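Probable acrylyl-CoA reductase AcuI (Escherichia coli, PDB 1O89) probably catalyses the NADPH-dependent reduction of acrylyl-CoA to propanoyl-CoA, working as a homodimer of the zinc-containing alcohol dehydrogenase family. Local coordinates at residues A[312-317]-A[337-342]; A[56-61]-A[117-122]; A[62-67]-A[82-87]; A[103-108]-A[129-134]. One frame throughout, in Å; residues are numbered along the deposited sequence.

Interaction 1. Residues A[312-317]-A[337-342]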
loop_
_atom_site.group_PDB
_atom_site.type_symbol
_atom_site.label_atom_id
_atom_site.label_comp_id
_atom_site.label_asym_id
_atom_site.label_seq_id
_atom_site.Cartn_x
_atom_site.Cartn_y
_atom_site.Cartn_z
ATOM N N TYR A 312 -0.010 -14.395 -27.914
ATOM C CA TYR A 312 -1.293 -14.878 -28.454
ATOM C C TYR A 312 -1.173 -16.198 -29.205
ATOM O O TYR A 312 -2.124 -16.987 -29.216
ATOM C CB TYR A 312 -1.924 -13.846 -29.407
ATOM C CG TYR A 312 -2.282 -12.516 -28.783
ATOM C CD1 TYR A 312 -3.491 -12.336 -28.112
ATOM C CD2 TYR A 312 -1.418 -11.432 -28.879
ATOM C CE1 TYR A 312 -3.822 -11.106 -27.536
ATOM C CE2 TYR A 312 -1.734 -10.208 -28.316
ATOM C CZ TYR A 312 -2.938 -10.046 -27.643
ATOM O OH TYR A 312 -3.260 -8.836 -27.071
ATOM N N THR A 313 -0.026 -16.432 -29.853
ATOM C CA THR A 313 0.174 -17.652 -30.647
ATOM C C THR A 313 0.427 -18.892 -29.787
ATOM O O THR A 313 0.533 -19.990 -30.329
ATOM C CB THR A 313 1.345 -17.508 -31.717
ATOM O OG1 THR A 313 2.679 -17.378 -31.069
ATOM C CG2 THR A 313 1.173 -16.227 -32.537
ATOM N N GLN A 314 0.531 -18.732 -28.466
ATOM C CA GLN A 314 0.731 -19.878 -27.573
ATOM C C GLN A 314 -0.379 -20.910 -27.789
ATOM O O GLN A 314 -1.533 -20.554 -28.014
ATOM C CB GLN A 314 0.774 -19.446 -26.096
ATOM C CG GLN A 314 1.941 -18.498 -25.752
ATOM C CD GLN A 314 2.468 -18.650 -24.326
ATOM O OE1 GLN A 314 1.816 -18.226 -23.360
ATOM N NE2 GLN A 314 3.667 -19.229 -24.194
ATOM N N ALA A 315 -0.008 -22.186 -27.738
ATOM C CA ALA A 315 -0.955 -23.286 -27.890
ATOM C C ALA A 315 -2.017 -23.262 -26.790
ATOM O O ALA A 315 -1.686 -23.268 -25.610
ATOM C CB ALA A 315 -0.224 -24.602 -27.862
ATOM N N ALA A 316 -3.283 -23.220 -27.196
ATOM C CA ALA A 316 -4.421 -23.324 -26.294
ATOM C C ALA A 316 -5.258 -24.560 -26.605
ATOM O O ALA A 316 -5.470 -24.895 -27.766
ATOM C CB ALA A 316 -5.276 -22.082 -26.412
ATOM N N LYS A 317 -5.738 -25.231 -25.561
ATOM C CA LYS A 317 -6.662 -26.349 -25.716
ATOM C C LYS A 317 -8.096 -25.839 -25.811
ATOM O O LYS A 317 -8.622 -25.291 -24.852
ATOM C CB LYS A 317 -6.559 -27.318 -24.536
ATOM C CG LYS A 317 -5.301 -28.178 -24.524
ATOM C CD LYS A 317 -4.304 -27.692 -23.480
ATOM C CE LYS A 317 -2.882 -28.094 -23.815
ATOM N NZ LYS A 317 -2.174 -27.060 -24.612
ATOM N N GLN A 337 -0.807 -27.802 -19.613
ATOM C CA GLN A 337 0.077 -26.666 -19.832
ATOM C C GLN A 337 -0.674 -25.603 -20.629
ATOM O O GLN A 337 -1.294 -25.910 -21.651
ATOM C CB GLN A 337 1.326 -27.105 -20.597
ATOM C CG GLN A 337 2.626 -26.769 -19.901
ATOM C CD GLN A 337 3.803 -27.465 -20.546
ATOM O OE1 GLN A 337 4.124 -27.205 -21.707
ATOM N NE2 GLN A 337 4.440 -28.360 -19.806
ATOM N N GLY A 338 -0.625 -24.359 -20.154
ATOM C CA GLY A 338 -1.283 -23.254 -20.833
ATOM C C GLY A 338 -2.800 -23.227 -20.682
ATOM O O GLY A 338 -3.373 -23.850 -19.790
ATOM N N ARG A 339 -3.451 -22.519 -21.600
ATOM C CA ARG A 339 -4.865 -22.183 -21.487
ATOM C C ARG A 339 -5.770 -23.308 -21.937
ATOM O O ARG A 339 -5.503 -23.951 -22.961
ATOM C CB ARG A 339 -5.182 -20.967 -22.350
ATOM C CG ARG A 339 -4.783 -19.663 -21.758
ATOM C CD ARG A 339 -3.343 -19.564 -21.360
ATOM N NE ARG A 339 -2.927 -18.178 -21.135
ATOM C CZ ARG A 339 -1.788 -17.827 -20.561
ATOM N NH1 ARG A 339 -0.923 -18.743 -20.126
ATOM N NH2 ARG A 339 -1.509 -16.545 -20.415
ATOM N N THR A 340 -6.837 -23.539 -21.177
ATOM C CA THR A 340 -7.963 -24.325 -21.649
ATOM C C THR A 340 -9.082 -23.349 -22.002
ATOM O O THR A 340 -9.582 -22.647 -21.136
ATOM C CB THR A 340 -8.449 -25.321 -20.573
ATOM O OG1 THR A 340 -7.465 -26.337 -20.347
ATOM C CG2 THR A 340 -9.654 -26.108 -21.075
ATOM N N LEU A 341 -9.440 -23.282 -23.285
ATOM C CA LEU A 341 -10.525 -22.435 -23.760
ATOM C C LEU A 341 -11.745 -23.282 -24.045
ATOM O O LEU A 341 -11.629 -24.413 -24.518
ATOM C CB LEU A 341 -10.119 -21.730 -25.055
ATOM C CG LEU A 341 -8.888 -20.827 -25.019
ATOM C CD1 LEU A 341 -8.591 -20.353 -26.430
ATOM C CD2 LEU A 341 -9.103 -19.668 -24.104
ATOM N N VAL A 342 -12.921 -22.737 -23.770
ATOM C CA VAL A 342 -14.163 -23.427 -24.104
ATOM C C VAL A 342 -14.855 -22.788 -25.301
ATOM O O VAL A 342 -15.275 -21.638 -25.248
ATOM C CB VAL A 342 -15.105 -23.459 -22.908
ATOM C CG1 VAL A 342 -16.419 -24.174 -23.272
ATOM C CG2 VAL A 342 -14.426 -24.144 -21.749
#
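A parallel strand pairing begins here, where Lys317, the first residue of strand 317-319, meets Thr340 of strand 340-343. Two backbone bonds frame the pair: Lys317 N donates to Arg339 O at 2.9 Å, nearly in line with the carbonyl bond, and Leu341 N donates to Lys317 O at 2.7 Å. Lys317 thus reaches the residues before and after Thr340, the pattern expected of parallel strands. The same carbonyl also receives the CA-H of Thr340, with CA 3.4 Å from Lys317 O.

These two strands lie in the mixed sheet of the catalytic domain, strand 340-343 pairing on its other edge with strand 51-59. The lysine folds back along its partner rather than away from it: bends at chi2 (105°) and chi4 (91°) bring NZ to 3.3 Å from Gln337 O, a weak hydrogen bond, while CE passes the same oxygen at 3.5 Å. With an alanine at this point of the strand, Gln337 O is likely to lose its ammonium partner, and the loop backbone the aliphatic chain that lies over it.

The methyl of Ala316 is just long enough to rest against Leu341 CD1 at 3.7 Å; Met143 and Ile144 of helix 139-161 also touch that leucine. Next to Gly338, whose positive phi suits glycine, Arg339 holds its guanidinium under Gln314 OE1, which lies over one face with NH1 4.3 Å away.

Interaction 2. Residues A[56-61]-A[117-122]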
loop_
_atom_site.group_PDB
_atom_site.type_symbol
_atom_site.label_atom_id
_atom_site.label_comp_id
_atom_site.label_asym_id
_atom_site.label_seq_id
_atom_site.Cartn_x
_atom_site.Cartn_y
_atom_site.Cartn_z
ATOM N N HIS A 56 -19.463 -17.035 -27.397
ATOM C CA HIS A 56 -18.743 -17.747 -28.436
ATOM C C HIS A 56 -17.551 -18.474 -27.815
ATOM O O HIS A 56 -17.244 -19.595 -28.201
ATOM C CB HIS A 56 -18.271 -16.763 -29.502
ATOM C CG HIS A 56 -19.381 -16.111 -30.263
ATOM N ND1 HIS A 56 -20.514 -16.790 -30.666
ATOM C CD2 HIS A 56 -19.512 -14.848 -30.741
ATOM C CE1 HIS A 56 -21.298 -15.972 -31.347
ATOM N NE2 HIS A 56 -20.714 -14.787 -31.407
ATOM N N TRP A 57 -16.876 -17.808 -26.875
ATOM C CA TRP A 57 -15.722 -18.362 -26.154
ATOM C C TRP A 57 -15.813 -18.084 -24.662
ATOM O O TRP A 57 -16.197 -16.987 -24.243
ATOM C CB TRP A 57 -14.394 -17.765 -26.668
ATOM C CG TRP A 57 -14.021 -18.144 -28.073
ATOM C CD1 TRP A 57 -14.230 -17.402 -29.202
ATOM C CD2 TRP A 57 -13.366 -19.351 -28.507
ATOM N NE1 TRP A 57 -13.758 -18.073 -30.304
ATOM C CE2 TRP A 57 -13.210 -19.264 -29.910
ATOM C CE3 TRP A 57 -12.880 -20.490 -27.851
ATOM C CZ2 TRP A 57 -12.615 -20.278 -30.674
ATOM C CZ3 TRP A 57 -12.276 -21.501 -28.612
ATOM C CH2 TRP A 57 -12.153 -21.385 -30.009
ATOM N N SER A 58 -15.447 -19.075 -23.864
ATOM C CA SER A 58 -15.204 -18.890 -22.432
ATOM C C SER A 58 -13.863 -19.584 -22.124
ATOM O O SER A 58 -13.030 -19.745 -23.034
ATOM C CB SER A 58 -16.369 -19.467 -21.619
ATOM O OG SER A 58 -16.275 -19.173 -20.221
ATOM N N SER A 59 -13.677 -20.002 -20.870
ATOM C CA SER A 59 -12.423 -20.568 -20.349
ATOM C C SER A 59 -12.667 -21.471 -19.152
ATOM O O SER A 59 -13.724 -21.423 -18.520
ATOM C CB SER A 59 -11.492 -19.478 -19.770
ATOM O OG SER A 59 -11.550 -18.284 -20.505
ATOM N N LEU A 60 -11.630 -22.228 -18.811
ATOM C CA LEU A 60 -11.539 -22.895 -17.532
ATOM C C LEU A 60 -10.400 -22.261 -16.738
ATOM O O LEU A 60 -9.285 -22.778 -16.732
ATOM C CB LEU A 60 -11.277 -24.390 -17.715
ATOM C CG LEU A 60 -12.400 -25.314 -18.189
ATOM C CD1 LEU A 60 -12.125 -26.726 -17.710
ATOM C CD2 LEU A 60 -13.799 -24.863 -17.729
ATOM N N ASN A 61 -10.675 -21.141 -16.066
ATOM C CA ASN A 61 -9.739 -20.620 -15.038
ATOM C C ASN A 61 -9.651 -21.579 -13.871
ATOM O O ASN A 61 -10.458 -22.504 -13.762
ATOM C CB ASN A 61 -10.163 -19.248 -14.520
ATOM C CG ASN A 61 -9.759 -18.129 -15.453
ATOM O OD1 ASN A 61 -8.603 -17.704 -15.444
ATOM N ND2 ASN A 61 -10.704 -17.643 -16.257
ATOM N N GLY A 117 -22.709 -17.787 -15.447
ATOM C CA GLY A 117 -21.619 -17.240 -16.222
ATOM C C GLY A 117 -21.417 -17.846 -17.582
ATOM O O GLY A 117 -22.372 -18.172 -18.271
ATOM N N GLY A 118 -20.151 -18.036 -17.938
ATOM C CA GLY A 118 -19.739 -18.170 -19.326
ATOM C C GLY A 118 -19.850 -19.516 -19.977
ATOM O O GLY A 118 -19.814 -19.595 -21.197
ATOM N N LEU A 119 -19.981 -20.583 -19.204
ATOM C CA LEU A 119 -20.001 -21.926 -19.791
ATOM C C LEU A 119 -21.420 -22.283 -20.222
ATOM O O LEU A 119 -22.044 -23.221 -19.738
ATOM C CB LEU A 119 -19.375 -22.963 -18.840
ATOM C CG LEU A 119 -17.825 -23.061 -18.757
ATOM C CD1 LEU A 119 -17.084 -22.508 -19.959
ATOM C CD2 LEU A 119 -17.335 -22.325 -17.583
ATOM N N ALA A 120 -21.906 -21.511 -21.182
ATOM C CA ALA A 120 -23.284 -21.576 -21.631
ATOM C C ALA A 120 -23.393 -20.806 -22.942
ATOM O O ALA A 120 -22.584 -19.918 -23.194
ATOM C CB ALA A 120 -24.197 -20.973 -20.597
ATOM N N GLU A 121 -24.387 -21.136 -23.762
ATOM C CA GLU A 121 -24.579 -20.450 -25.044
ATOM C C GLU A 121 -25.072 -19.024 -24.845
ATOM O O GLU A 121 -24.919 -18.186 -25.732
ATOM C CB GLU A 121 -25.563 -21.206 -25.934
ATOM C CG GLU A 121 -25.021 -22.549 -26.393
ATOM C CD GLU A 121 -25.998 -23.343 -27.233
ATOM O OE1 GLU A 121 -27.227 -23.125 -27.134
ATOM O OE2 GLU A 121 -25.523 -24.201 -27.993
ATOM N N GLN A 122 -25.673 -18.754 -23.693
ATOM C CA GLN A 122 -26.126 -17.410 -23.384
ATOM C C GLN A 122 -25.828 -17.048 -21.946
ATOM O O GLN A 122 -25.892 -17.903 -21.066
ATOM C CB GLN A 122 -27.627 -17.289 -23.617
ATOM C CG GLN A 122 -28.121 -17.760 -24.986
ATOM C CD GLN A 122 -29.589 -17.469 -25.165
ATOM O OE1 GLN A 122 -30.101 -16.535 -24.562
ATOM N NE2 GLN A 122 -30.276 -18.268 -25.989
#
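Leu119 reaches across to strand 51-59 with its two methyl branches, and Ser58 is the residue it meets first. Leu119 is the centre of an inverse gamma turn, closed by a weak bond from Ala120 N to Gly118 O; its CB leaves alongside the strand, and the methyl groups turn in to it. From CB, CG leaves anti to the carbonyl carbon (chi1 -79°), and the chain then forks. CD1 settles on the serine, 3.4 Å from Ser58 OG and 3.5 Å from Ser58 CB. Both methyls, CD1 and CD2, stand 3.8 Å from Ser59 O, and CD2 goes on to Leu60 CD2 at 4.4 Å, a loose apolar contact. A branched aliphatic residue suits this place because one methyl can cover the serine while the other reaches the leucine.

Ser58 is small enough to lie under the turn, its CB 3.5 Å from Gly118 O. Its hydroxyl, carried anti to the backbone N at chi1 -173°, is hydrogen-bonded to Asp85 O, so this buried polar atom is satisfied although the leucine methyl covers it. Gly118 fits for a steric reason: a CB on it would point at the strand and fall within 2.6 Å of Ser58 OG, a clash.

On the opposite edge from this serine-to-Asp85 link, strand 51-59 pairs with strand 340-343, whose Val342 also packs on Leu119. Trp57 packs on both strand 340-343 and helix 139-161, and Pro82, just before strand 85-93, adds a further wall against Leu119.

Interaction 3. Residues A[62-67]-A[82-87]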
loop_
_atom_site.group_PDB
_atom_site.type_symbol
_atom_site.label_atom_id
_atom_site.label_comp_id
_atom_site.label_asym_id
_atom_site.label_seq_id
_atom_site.Cartn_x
_atom_site.Cartn_y
_atom_site.Cartn_z
ATOM N N TYR A 62 -8.671 -21.372 -12.999
ATOM C CA TYR A 62 -8.509 -22.250 -11.846
ATOM C C TYR A 62 -9.774 -22.225 -10.979
ATOM O O TYR A 62 -10.215 -23.265 -10.497
ATOM C CB TYR A 62 -7.255 -21.878 -11.032
ATOM C CG TYR A 62 -6.850 -22.917 -10.014
ATOM C CD1 TYR A 62 -6.602 -24.238 -10.395
ATOM C CD2 TYR A 62 -6.702 -22.585 -8.668
ATOM C CE1 TYR A 62 -6.217 -25.206 -9.462
ATOM C CE2 TYR A 62 -6.316 -23.553 -7.718
ATOM C CZ TYR A 62 -6.081 -24.858 -8.131
ATOM O OH TYR A 62 -5.714 -25.815 -7.220
ATOM N N LYS A 63 -10.367 -21.043 -10.810
ATOM C CA LYS A 63 -11.620 -20.901 -10.048
ATOM C C LYS A 63 -12.722 -21.814 -10.603
ATOM O O LYS A 63 -13.425 -22.473 -9.835
ATOM C CB LYS A 63 -12.113 -19.442 -10.057
ATOM C CG LYS A 63 -11.253 -18.462 -9.238
ATOM C CD LYS A 63 -12.102 -17.459 -8.415
ATOM C CE LYS A 63 -12.430 -16.172 -9.209
ATOM N NZ LYS A 63 -13.016 -15.073 -8.353
ATOM N N ASP A 64 -12.852 -21.835 -11.939
ATOM C CA ASP A 64 -13.839 -22.668 -12.642
ATOM C C ASP A 64 -13.561 -24.160 -12.496
ATOM O O ASP A 64 -14.493 -24.968 -12.462
ATOM C CB ASP A 64 -13.875 -22.342 -14.143
ATOM C CG ASP A 64 -14.127 -20.882 -14.426
ATOM O OD1 ASP A 64 -15.111 -20.343 -13.890
ATOM O OD2 ASP A 64 -13.417 -20.187 -15.187
ATOM N N ALA A 65 -12.275 -24.520 -12.442
ATOM C CA ALA A 65 -11.845 -25.910 -12.295
ATOM C C ALA A 65 -12.192 -26.465 -10.909
ATOM O O ALA A 65 -12.586 -27.626 -10.775
ATOM C CB ALA A 65 -10.350 -26.019 -12.544
ATOM N N LEU A 66 -12.036 -25.632 -9.883
ATOM C CA LEU A 66 -12.403 -26.002 -8.514
ATOM C C LEU A 66 -13.915 -26.188 -8.419
ATOM O O LEU A 66 -14.399 -27.185 -7.869
ATOM C CB LEU A 66 -11.949 -24.920 -7.526
ATOM C CG LEU A 66 -10.432 -24.699 -7.395
ATOM C CD1 LEU A 66 -10.124 -23.287 -6.901
ATOM C CD2 LEU A 66 -9.775 -25.726 -6.480
ATOM N N ALA A 67 -14.639 -25.219 -8.988
ATOM C CA ALA A 67 -16.105 -25.207 -9.029
ATOM C C ALA A 67 -16.686 -26.469 -9.662
ATOM O O ALA A 67 -17.600 -27.088 -9.118
ATOM C CB ALA A 67 -16.580 -23.989 -9.803
ATOM N N PRO A 82 -20.798 -22.063 -14.284
ATOM C CA PRO A 82 -19.479 -21.482 -14.042
ATOM C C PRO A 82 -18.952 -20.734 -15.268
ATOM O O PRO A 82 -19.647 -20.592 -16.274
ATOM C CB PRO A 82 -18.618 -22.698 -13.727
ATOM C CG PRO A 82 -19.253 -23.816 -14.482
ATOM C CD PRO A 82 -20.715 -23.497 -14.597
ATOM N N GLY A 83 -17.725 -20.249 -15.168
ATOM C CA GLY A 83 -17.084 -19.462 -16.224
ATOM C C GLY A 83 -17.019 -18.003 -15.816
ATOM O O GLY A 83 -17.945 -17.247 -16.096
ATOM N N ILE A 84 -15.935 -17.607 -15.148
ATOM C CA ILE A 84 -15.788 -16.220 -14.725
ATOM C C ILE A 84 -15.481 -15.278 -15.868
ATOM O O ILE A 84 -15.642 -14.073 -15.715
ATOM C CB ILE A 84 -14.728 -16.052 -13.590
ATOM C CG1 ILE A 84 -13.317 -16.445 -14.056
ATOM C CG2 ILE A 84 -15.147 -16.856 -12.357
ATOM C CD1 ILE A 84 -12.245 -16.234 -12.980
ATOM N N ASP A 85 -15.023 -15.817 -16.993
ATOM C CA ASP A 85 -14.764 -15.023 -18.196
ATOM C C ASP A 85 -15.641 -15.495 -19.354
ATOM O O ASP A 85 -15.861 -16.692 -19.515
ATOM C CB ASP A 85 -13.330 -15.226 -18.685
ATOM C CG ASP A 85 -12.285 -14.894 -17.660
ATOM O OD1 ASP A 85 -12.569 -14.230 -16.627
ATOM O OD2 ASP A 85 -11.107 -15.277 -17.841
ATOM N N PHE A 86 -16.143 -14.570 -20.157
ATOM C CA PHE A 86 -16.672 -14.935 -21.463
ATOM C C PHE A 86 -16.514 -13.811 -22.471
ATOM O O PHE A 86 -16.290 -12.672 -22.109
ATOM C CB PHE A 86 -18.139 -15.417 -21.381
ATOM C CG PHE A 86 -19.139 -14.352 -20.985
ATOM C CD1 PHE A 86 -19.552 -13.392 -21.886
ATOM C CD2 PHE A 86 -19.694 -14.347 -19.723
ATOM C CE1 PHE A 86 -20.487 -12.430 -21.518
ATOM C CE2 PHE A 86 -20.635 -13.392 -19.359
ATOM C CZ PHE A 86 -21.026 -12.438 -20.259
ATOM N N ALA A 87 -16.624 -14.157 -23.745
ATOM C CA ALA A 87 -16.672 -13.172 -24.815
ATOM C C ALA A 87 -17.585 -13.681 -25.901
ATOM O O ALA A 87 -17.640 -14.879 -26.158
ATOM C CB ALA A 87 -15.276 -12.908 -25.375
HETATM O O HOH W 1 -13.649 -18.445 -17.182
#
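Asp64 OD1 accepts two backbone N-H groups in succession, from Gly83 N at 2.9 Å and from Ile84 N at 3.1 Å. The two donors come differently: OD1 offers Ile84 N its syn lone pair, on the side of OD2, whereas Gly83 N stands above the carboxylate, 58° out of its plane. Both bonds are bent, with angles at hydrogen of 132° and 136°, as expected when consecutive amides converge on one oxygen. OD2 has its own work: it takes a hydrogen bond from Asn61 N, just before helix 62-69, and receives a water 2.7 Å away that in turn accepts from Asp85 N. The aspartate therefore ties the start of its own helix to the turn leading into strand 85-93. Were the carboxylate cut back to the methyl of an alanine, the amides of Gly83 and Ile84 are likely to be left without their shared acceptor and the turn set free to shift against the helix.

Glycine suits position 83 because its backbone angles would press a CB against the preceding carbonyl. Ile84 then covers the carboxylate, its CG2 3.8 Å from Asp64 OD1. Its CD1 meets Lys63 CE at 3.8 Å, the two side chains crossing at about a right angle; beyond that aliphatic contact, Lys63 NZ forms a salt bridge with Glu113.

Helix 62-69, which opens with the NADP(+)-binding Tyr62, has helix 324-332 against Tyr62, Ala65 and Leu66, while strand 85-93 runs on between strands 51-59 and 103-107, with helix 139-161 touching Ile84, Asp85 and Ala87.

Interaction 4. Residues A[103-108]-A[129-134]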
loop_
_atom_site.group_PDB
_atom_site.type_symbol
_atom_site.label_atom_id
_atom_site.label_comp_id
_atom_site.label_asym_id
_atom_site.label_seq_id
_atom_site.Cartn_x
_atom_site.Cartn_y
_atom_site.Cartn_z
ATOM N N GLU A 103 -19.605 -7.258 -30.515
ATOM C CA GLU A 103 -18.741 -8.099 -29.699
ATOM C C GLU A 103 -18.358 -7.401 -28.386
ATOM O O GLU A 103 -18.065 -6.200 -28.352
ATOM C CB GLU A 103 -17.510 -8.648 -30.446
ATOM C CG GLU A 103 -16.734 -7.687 -31.333
ATOM C CD GLU A 103 -16.414 -8.266 -32.710
ATOM O OE1 GLU A 103 -16.698 -9.466 -32.927
ATOM O OE2 GLU A 103 -15.888 -7.516 -33.586
ATOM N N VAL A 104 -18.421 -8.182 -27.314
ATOM C CA VAL A 104 -18.113 -7.740 -25.969
ATOM C C VAL A 104 -17.339 -8.843 -25.243
ATOM O O VAL A 104 -17.297 -9.994 -25.679
ATOM C CB VAL A 104 -19.414 -7.394 -25.157
ATOM C CG1 VAL A 104 -20.099 -6.162 -25.713
ATOM C CG2 VAL A 104 -20.397 -8.578 -25.115
ATOM N N LEU A 105 -16.707 -8.480 -24.140
ATOM C CA LEU A 105 -16.213 -9.476 -23.196
ATOM C C LEU A 105 -16.611 -9.133 -21.781
ATOM O O LEU A 105 -17.081 -8.030 -21.491
ATOM C CB LEU A 105 -14.695 -9.705 -23.347
ATOM C CG LEU A 105 -13.550 -8.781 -22.907
ATOM C CD1 LEU A 105 -13.368 -7.659 -23.882
ATOM C CD2 LEU A 105 -13.619 -8.263 -21.455
ATOM N N LEU A 106 -16.427 -10.108 -20.904
ATOM C CA LEU A 106 -16.679 -9.948 -19.491
ATOM C C LEU A 106 -15.690 -10.786 -18.723
ATOM O O LEU A 106 -15.427 -11.937 -19.103
ATOM C CB LEU A 106 -18.100 -10.402 -19.140
ATOM C CG LEU A 106 -18.466 -10.212 -17.659
ATOM C CD1 LEU A 106 -19.923 -9.805 -17.486
ATOM C CD2 LEU A 106 -18.174 -11.466 -16.810
ATOM N N THR A 107 -15.118 -10.194 -17.674
ATOM C CA THR A 107 -14.489 -10.936 -16.581
ATOM C C THR A 107 -14.995 -10.401 -15.243
ATOM O O THR A 107 -15.371 -9.235 -15.130
ATOM C CB THR A 107 -12.950 -10.879 -16.663
ATOM O OG1 THR A 107 -12.487 -9.534 -16.473
ATOM C CG2 THR A 107 -12.495 -11.243 -18.085
ATOM N N GLY A 108 -15.034 -11.284 -14.248
ATOM C CA GLY A 108 -15.359 -10.922 -12.878
ATOM C C GLY A 108 -16.823 -10.615 -12.577
ATOM O O GLY A 108 -17.742 -11.153 -13.194
ATOM N N TRP A 129 -21.244 -4.363 -16.312
ATOM C CA TRP A 129 -20.262 -5.431 -16.122
ATOM C C TRP A 129 -19.484 -5.771 -17.378
ATOM O O TRP A 129 -18.440 -6.420 -17.291
ATOM C CB TRP A 129 -20.951 -6.709 -15.628
ATOM C CG TRP A 129 -21.516 -6.613 -14.267
ATOM C CD1 TRP A 129 -21.363 -5.591 -13.380
ATOM C CD2 TRP A 129 -22.352 -7.582 -13.625
ATOM N NE1 TRP A 129 -22.046 -5.870 -12.224
ATOM C CE2 TRP A 129 -22.669 -7.083 -12.352
ATOM C CE3 TRP A 129 -22.864 -8.834 -14.002
ATOM C CZ2 TRP A 129 -23.469 -7.781 -11.448
ATOM C CZ3 TRP A 129 -23.662 -9.528 -13.105
ATOM C CH2 TRP A 129 -23.961 -8.998 -11.843
ATOM N N LEU A 130 -19.992 -5.358 -18.538
ATOM C CA LEU A 130 -19.378 -5.725 -19.822
ATOM C C LEU A 130 -18.345 -4.732 -20.296
ATOM O O LEU A 130 -18.364 -3.566 -19.934
ATOM C CB LEU A 130 -20.425 -5.853 -20.929
ATOM C CG LEU A 130 -21.469 -6.948 -20.791
ATOM C CD1 LEU A 130 -22.656 -6.588 -21.660
ATOM C CD2 LEU A 130 -20.903 -8.299 -21.192
ATOM N N VAL A 131 -17.464 -5.215 -21.154
ATOM C CA VAL A 131 -16.483 -4.380 -21.805
ATOM C C VAL A 131 -16.667 -4.499 -23.312
ATOM O O VAL A 131 -16.651 -5.609 -23.863
ATOM C CB VAL A 131 -15.051 -4.797 -21.420
ATOM C CG1 VAL A 131 -14.021 -3.899 -22.118
ATOM C CG2 VAL A 131 -14.879 -4.750 -19.913
ATOM N N ALA A 132 -16.835 -3.354 -23.972
ATOM C CA ALA A 132 -16.855 -3.300 -25.432
ATOM C C ALA A 132 -15.546 -3.875 -25.951
ATOM O O ALA A 132 -14.480 -3.516 -25.459
ATOM C CB ALA A 132 -17.033 -1.869 -25.912
ATOM N N MET A 133 -15.635 -4.782 -26.923
ATOM C CA MET A 133 -14.455 -5.458 -27.454
ATOM C C MET A 133 -13.487 -4.373 -27.882
ATOM O O MET A 133 -13.824 -3.583 -28.750
ATOM C CB MET A 133 -14.808 -6.357 -28.648
ATOM C CG MET A 133 -13.678 -7.279 -29.124
ATOM S SD MET A 133 -13.331 -8.637 -27.899
ATOM C CE MET A 133 -11.851 -8.438 -27.693
ATOM N N PRO A 134 -12.314 -4.296 -27.253
ATOM C CA PRO A 134 -11.309 -3.296 -27.639
ATOM C C PRO A 134 -10.755 -3.547 -29.037
ATOM O O PRO A 134 -10.664 -4.705 -29.468
ATOM C CB PRO A 134 -10.199 -3.481 -26.592
ATOM C CG PRO A 134 -10.801 -4.284 -25.505
ATOM C CD PRO A 134 -11.843 -5.126 -26.129
HETATM O O HOH W 2 -15.812 -7.374 -17.248
#
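Leu105 and Val131 form an antiparallel hydrogen-bonded pair, Leu105 N to Val131 O and Val131 N to Leu105 O both being 2.9 Å long and nearly straight at 166° and 165°. Farther on, Met133 N donates to Glu103 O at 3.2 Å, tilted from the carbonyl plane. Where the backbones separate toward the other end, a water takes over, accepting from Thr107 N and donating to Trp129 O.

Leu105 and Val131 lie side by side on one face of the sheet, with Leu105 CD2 3.8 Å from Val131 CB. The leucine's other branch, CD1, meets Pro134 CD at 3.7 Å, the two side chains at about a right angle, and also approaches Met133 SD. Chi1 of 74° sets CG between the backbone N and the carbonyl carbon, from where CD1 and CD2 reach different neighbours. Beta-branched valine suits an extended strand, and leucine's two methyls serve two neighbours at once. Beside them, the methylene CG of Glu103 packs on Met133 CB at 3.6 Å, the aliphatic part of an acidic residue covering the methionine at the exposed end.

The other face carries Val104, Leu106 and Leu130. Leu130 CD2 fills the place between the first two, 4.0 Å from Val104 CG2 and 4.1 Å from Leu106 CB, and Phe98 closes over Val104 and Leu130. Leu106 CD1 runs alongside Trp129 CB, while the indole stacks on Trp109.

Strand 103-107 thus lies between strands 85-93 and 131-132, antiparallel to both, in the mixed sheet of this family's GroES-like domain, with helix 293-306 against Leu105 and Val131.

How the interactions relate
All four contacts belong to or border one mixed sheet. Interactions 1 and 2 share an edge: Ser58 N lies 2.9 Å from Val342 O and Leu60 N lies 3.1 Å from Thr340 O. Interaction 3 is nested in the loop that interaction 2 closes, and their centres are 8 Å apart; Asn61 ND2 reaches Asp85 OD2 at 2.9 Å. Interaction 4 continues the sheet from interaction 3, with Leu106 N 2.8 Å from Phe86 O. Interactions 1 and 4 do not touch, their centres being about 20 Å apart. Interaction 3 contains the NADP(+)-binding Tyr62, and Arg339 of interaction 1 has its side chain about 5 Å from NADP(+)-binding Gly179.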